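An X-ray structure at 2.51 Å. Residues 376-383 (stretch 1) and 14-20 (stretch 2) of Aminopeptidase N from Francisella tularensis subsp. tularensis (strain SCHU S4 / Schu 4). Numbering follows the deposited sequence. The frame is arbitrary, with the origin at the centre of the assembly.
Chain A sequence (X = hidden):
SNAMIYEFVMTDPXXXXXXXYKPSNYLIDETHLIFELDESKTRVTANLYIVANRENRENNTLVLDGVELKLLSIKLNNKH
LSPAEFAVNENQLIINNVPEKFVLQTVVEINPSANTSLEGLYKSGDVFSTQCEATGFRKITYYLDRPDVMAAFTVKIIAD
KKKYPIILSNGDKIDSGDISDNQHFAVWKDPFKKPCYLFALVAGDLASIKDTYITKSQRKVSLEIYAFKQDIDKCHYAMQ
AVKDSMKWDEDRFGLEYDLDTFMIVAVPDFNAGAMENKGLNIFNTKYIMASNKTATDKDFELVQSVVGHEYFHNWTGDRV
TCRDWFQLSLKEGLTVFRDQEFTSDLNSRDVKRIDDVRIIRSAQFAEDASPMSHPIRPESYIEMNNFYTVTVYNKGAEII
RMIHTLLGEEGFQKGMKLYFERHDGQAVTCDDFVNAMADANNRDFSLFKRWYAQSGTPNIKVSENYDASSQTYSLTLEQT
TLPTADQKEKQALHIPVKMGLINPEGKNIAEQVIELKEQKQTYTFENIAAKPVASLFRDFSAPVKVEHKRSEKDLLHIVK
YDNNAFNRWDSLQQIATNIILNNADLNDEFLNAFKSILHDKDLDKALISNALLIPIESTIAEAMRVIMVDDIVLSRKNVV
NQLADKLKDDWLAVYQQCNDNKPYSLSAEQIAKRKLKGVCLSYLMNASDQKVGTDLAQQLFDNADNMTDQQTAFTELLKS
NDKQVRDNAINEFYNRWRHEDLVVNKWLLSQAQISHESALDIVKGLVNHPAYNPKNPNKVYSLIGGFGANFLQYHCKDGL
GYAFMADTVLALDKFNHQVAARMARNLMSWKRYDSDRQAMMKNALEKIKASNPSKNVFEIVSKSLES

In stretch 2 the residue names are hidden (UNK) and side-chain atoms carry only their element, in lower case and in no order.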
# COMPACT_ATOMS: atom_id res chain seq x y z
N ILE A 376 10.35 2.64 -12.76
CA ILE A 376 9.29 3.34 -12.03
C ILE A 376 8.60 4.38 -12.91
O ILE A 376 7.43 4.73 -12.68
CB ILE A 376 9.80 3.95 -10.70
CG1 ILE A 376 10.81 5.07 -10.94
CG2 ILE A 376 10.39 2.86 -9.81
CD1 ILE A 376 11.17 5.86 -9.69
N ARG A 377 9.32 4.88 -13.92
CA ARG A 377 8.73 5.68 -15.00
C ARG A 377 8.94 4.95 -16.33
O ARG A 377 9.99 5.11 -16.97
CB ARG A 377 9.33 7.08 -15.04
CG ARG A 377 8.66 8.00 -16.07
CD ARG A 377 9.41 9.31 -16.22
NE ARG A 377 10.80 9.07 -16.58
CZ ARG A 377 11.79 9.96 -16.45
NH1 ARG A 377 11.55 11.18 -15.97
NH2 ARG A 377 13.02 9.62 -16.81
N PRO A 378 7.96 4.12 -16.74
CA PRO A 378 8.03 3.41 -18.02
C PRO A 378 8.06 4.36 -19.22
O PRO A 378 7.67 5.52 -19.10
CB PRO A 378 6.73 2.58 -18.03
CG PRO A 378 6.33 2.46 -16.61
CD PRO A 378 6.76 3.74 -15.96
N GLU A 379 8.55 3.85 -20.36
CA GLU A 379 8.55 4.60 -21.62
C GLU A 379 7.34 4.24 -22.50
O GLU A 379 7.18 4.80 -23.59
CB GLU A 379 9.87 4.37 -22.39
CG GLU A 379 11.02 5.27 -21.95
CD GLU A 379 10.93 6.68 -22.51
OE1 GLU A 379 10.90 6.85 -23.75
OE2 GLU A 379 10.90 7.65 -21.71
N SER A 380 6.50 3.32 -22.03
CA SER A 380 5.32 2.88 -22.77
C SER A 380 4.31 2.21 -21.86
O SER A 380 4.66 1.72 -20.78
CB SER A 380 5.72 1.89 -23.86
OG SER A 380 6.20 0.69 -23.29
N TYR A 381 3.05 2.18 -22.30
CA TYR A 381 2.01 1.38 -21.65
C TYR A 381 0.85 1.05 -22.61
O TYR A 381 0.70 1.67 -23.67
CB TYR A 381 1.49 2.07 -20.38
CG TYR A 381 0.40 3.12 -20.58
CD1 TYR A 381 0.70 4.41 -21.00
CD2 TYR A 381 -0.94 2.82 -20.31
CE1 TYR A 381 -0.29 5.36 -21.17
CE2 TYR A 381 -1.93 3.77 -20.48
CZ TYR A 381 -1.60 5.04 -20.91
OH TYR A 381 -2.59 5.99 -21.08
N ILE A 382 0.05 0.06 -22.21
CA ILE A 382 -1.11 -0.41 -22.97
C ILE A 382 -2.40 0.02 -22.26
O ILE A 382 -3.23 0.72 -22.84
CB ILE A 382 -1.09 -1.95 -23.13
CG1 ILE A 382 0.21 -2.42 -23.79
CG2 ILE A 382 -2.31 -2.42 -23.92
CD1 ILE A 382 0.49 -3.90 -23.62
N GLU A 383 -2.55 -0.41 -21.01
CA GLU A 383 -3.69 -0.04 -20.17
C GLU A 383 -3.18 0.55 -18.85
O GLU A 383 -2.03 0.30 -18.46
CB GLU A 383 -4.59 -1.26 -19.90
CG GLU A 383 -3.85 -2.47 -19.34
CD GLU A 383 -4.77 -3.62 -18.97
OE1 GLU A 383 -4.26 -4.64 -18.47
OE2 GLU A 383 -5.99 -3.52 -19.19
N UNK A 14 -3.41 -0.64 -28.66
CA UNK A 14 -2.60 0.54 -29.08
C UNK A 14 -1.68 1.00 -27.96
O UNK A 14 -2.14 1.42 -26.90
c UNK A 14 -5.34 2.26 -31.16
n UNK A 14 -7.35 2.34 -32.64
c UNK A 14 -4.02 1.55 -30.94
c UNK A 14 -3.51 1.69 -29.52
c UNK A 14 -5.94 1.89 -32.50
N UNK A 15 -0.38 0.92 -28.21
CA UNK A 15 0.63 1.31 -27.23
C UNK A 15 0.78 2.83 -27.25
O UNK A 15 0.79 3.44 -28.31
c UNK A 15 1.88 -0.89 -27.44
c UNK A 15 2.00 0.64 -27.52
c UNK A 15 3.06 1.13 -26.54
c UNK A 15 1.40 -1.57 -28.71
N UNK A 16 0.87 3.41 -26.06
CA UNK A 16 1.09 4.85 -25.90
C UNK A 16 2.50 5.07 -25.36
O UNK A 16 2.95 4.33 -24.49
c UNK A 16 -1.34 5.55 -25.57
c UNK A 16 -2.45 5.59 -24.54
c UNK A 16 0.05 5.45 -24.95
n UNK A 16 -3.12 3.20 -24.97
c UNK A 16 -2.74 4.22 -23.95
N UNK A 17 3.19 6.08 -25.89
CA UNK A 17 4.62 6.29 -25.59
C UNK A 17 4.89 7.62 -24.90
O UNK A 17 4.37 8.66 -25.30
c UNK A 17 4.60 3.23 -29.10
c UNK A 17 6.33 3.84 -27.03
c UNK A 17 6.35 2.57 -27.59
c UNK A 17 5.45 6.20 -26.88
c UNK A 17 5.48 2.27 -28.62
c UNK A 17 5.46 4.82 -27.50
c UNK A 17 4.59 4.50 -28.54
o UNK A 17 5.50 1.01 -29.17
N UNK A 18 5.73 7.58 -23.86
CA UNK A 18 6.10 8.77 -23.09
C UNK A 18 6.75 9.86 -23.94
O UNK A 18 6.48 11.04 -23.75
c UNK A 18 6.52 10.38 -20.46
c UNK A 18 7.03 8.38 -21.93
c UNK A 18 7.61 9.50 -21.06
c UNK A 18 8.49 8.92 -19.96
N UNK A 19 7.61 9.45 -24.88
CA UNK A 19 8.28 10.39 -25.79
C UNK A 19 7.32 11.10 -26.75
O UNK A 19 7.68 12.12 -27.34
c UNK A 19 9.92 7.69 -28.02
c UNK A 19 8.86 8.71 -27.64
c UNK A 19 9.38 9.68 -26.58
n UNK A 19 8.23 6.05 -28.89
c UNK A 19 9.46 6.83 -29.19
N UNK A 20 6.10 10.57 -26.90
CA UNK A 20 5.08 11.21 -27.73
C UNK A 20 4.36 12.39 -27.07
O UNK A 20 3.55 13.05 -27.72
o UNK A 20 5.66 9.37 -29.71
o UNK A 20 3.93 8.07 -29.27
c UNK A 20 4.02 10.18 -28.17
c UNK A 20 4.58 9.13 -29.11

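Position 14 carries four side-chain carbons in an unbranched row ending in a nitrogen. Its CA-to-CB bond points away from stretch 1, and the side chain stays out of contact with it. An unbranched four-carbon chain with a terminal nitrogen is lysine, so this is Lys14, whose backbone rather than its amine matters here.

Position 15 has four side-chain carbons and no heteroatom. The chain forks at the first carbon and one arm is two carbons long; its carbons approach CB of Ser380 and CG1 of Ile382. The pattern is that of isoleucine, Ile15. The CA-to-CB bond of Ile15 points sideways to the other stretch, with CG2 3.9 Å from CB of Ser380 and CG1 4.3 Å from CG1 of Ile382, a loose apolar contact. Its CA also approaches the O of Tyr381 at 3.6 Å in a CA-H...O contact.

At position 16 four carbons in a row again end in nitrogen, but this chain bends back over stretch 1 and passes the ring of Tyr381. It is a second lysine, Lys16. Its CE lies 3.3 Å from CZ of Tyr381, and NZ sits over the ring face, 5.0 Å from the centroid and 24° off the normal, in a cation-pi arrangement. The m rotamers at chi3 and chi4 belong to this folded course, which lets NZ donate to the O of Lys14 at 2.8 Å and, weakly, to the O of Ile382 at 3.3 Å.

Position 17 shows one carbon followed by a six-carbon ring bearing one oxygen, and a ring carbon lies near CB of Ser380. This defines tyrosine. Tyr17 shares a sheet face with Ser380, and its CD1 is 3.8 Å from CB of Ser380. It gives little area to stretch 1, and it touches a crystal neighbour.

Position 18 has four carbons forked at the second, and one terminal carbon lies near OE2 of Glu379, the O of Pro378 and CD of Arg377; this is leucine, Leu18. Its CA-to-CB bond points toward stretch 1, where CD2 meets OE2 of Glu379 at 3.2 Å, the O of Pro378 at 3.6 Å and CD of Arg377 at 3.9 Å. The methyl thus packs against a mixed surface of polar atoms and aliphatic carbon.

At position 19 four carbons in a row end in nitrogen, and only the base of the chain comes near, with CB 4.3 Å from OE1 of Glu379. This is a third lysine, Lys19.

Position 20 has two side-chain carbons, the second carrying two oxygens, and is out of reach of stretch 1: an aspartate, Asp20. Asp20 N donates a hydrogen bond to Tyr17 O at 3.0 Å, tying the end of the 3-10 segment back to the last strand residue.

The contact, which buries 524 Å² in all, is built on a short antiparallel pairing. Tyr381 and Lys16 form the hydrogen-bonded pair, with Lys16 N to Tyr381 O at 3.0 Å and Tyr381 N to Lys16 O at 3.1 Å; a hydrogen bond from Leu18 N to Glu379 O, at 3.1 Å, ties the chains together just past the two bridges. Side chains then reinforce the backbone: Lys16 NZ lies over the face of the Tyr381 ring on one sheet face, Ser380 and Tyr17 meet on the other, and Leu18 packs beyond the strand.

Stretch 2, residues 14-20: KIKYLKD
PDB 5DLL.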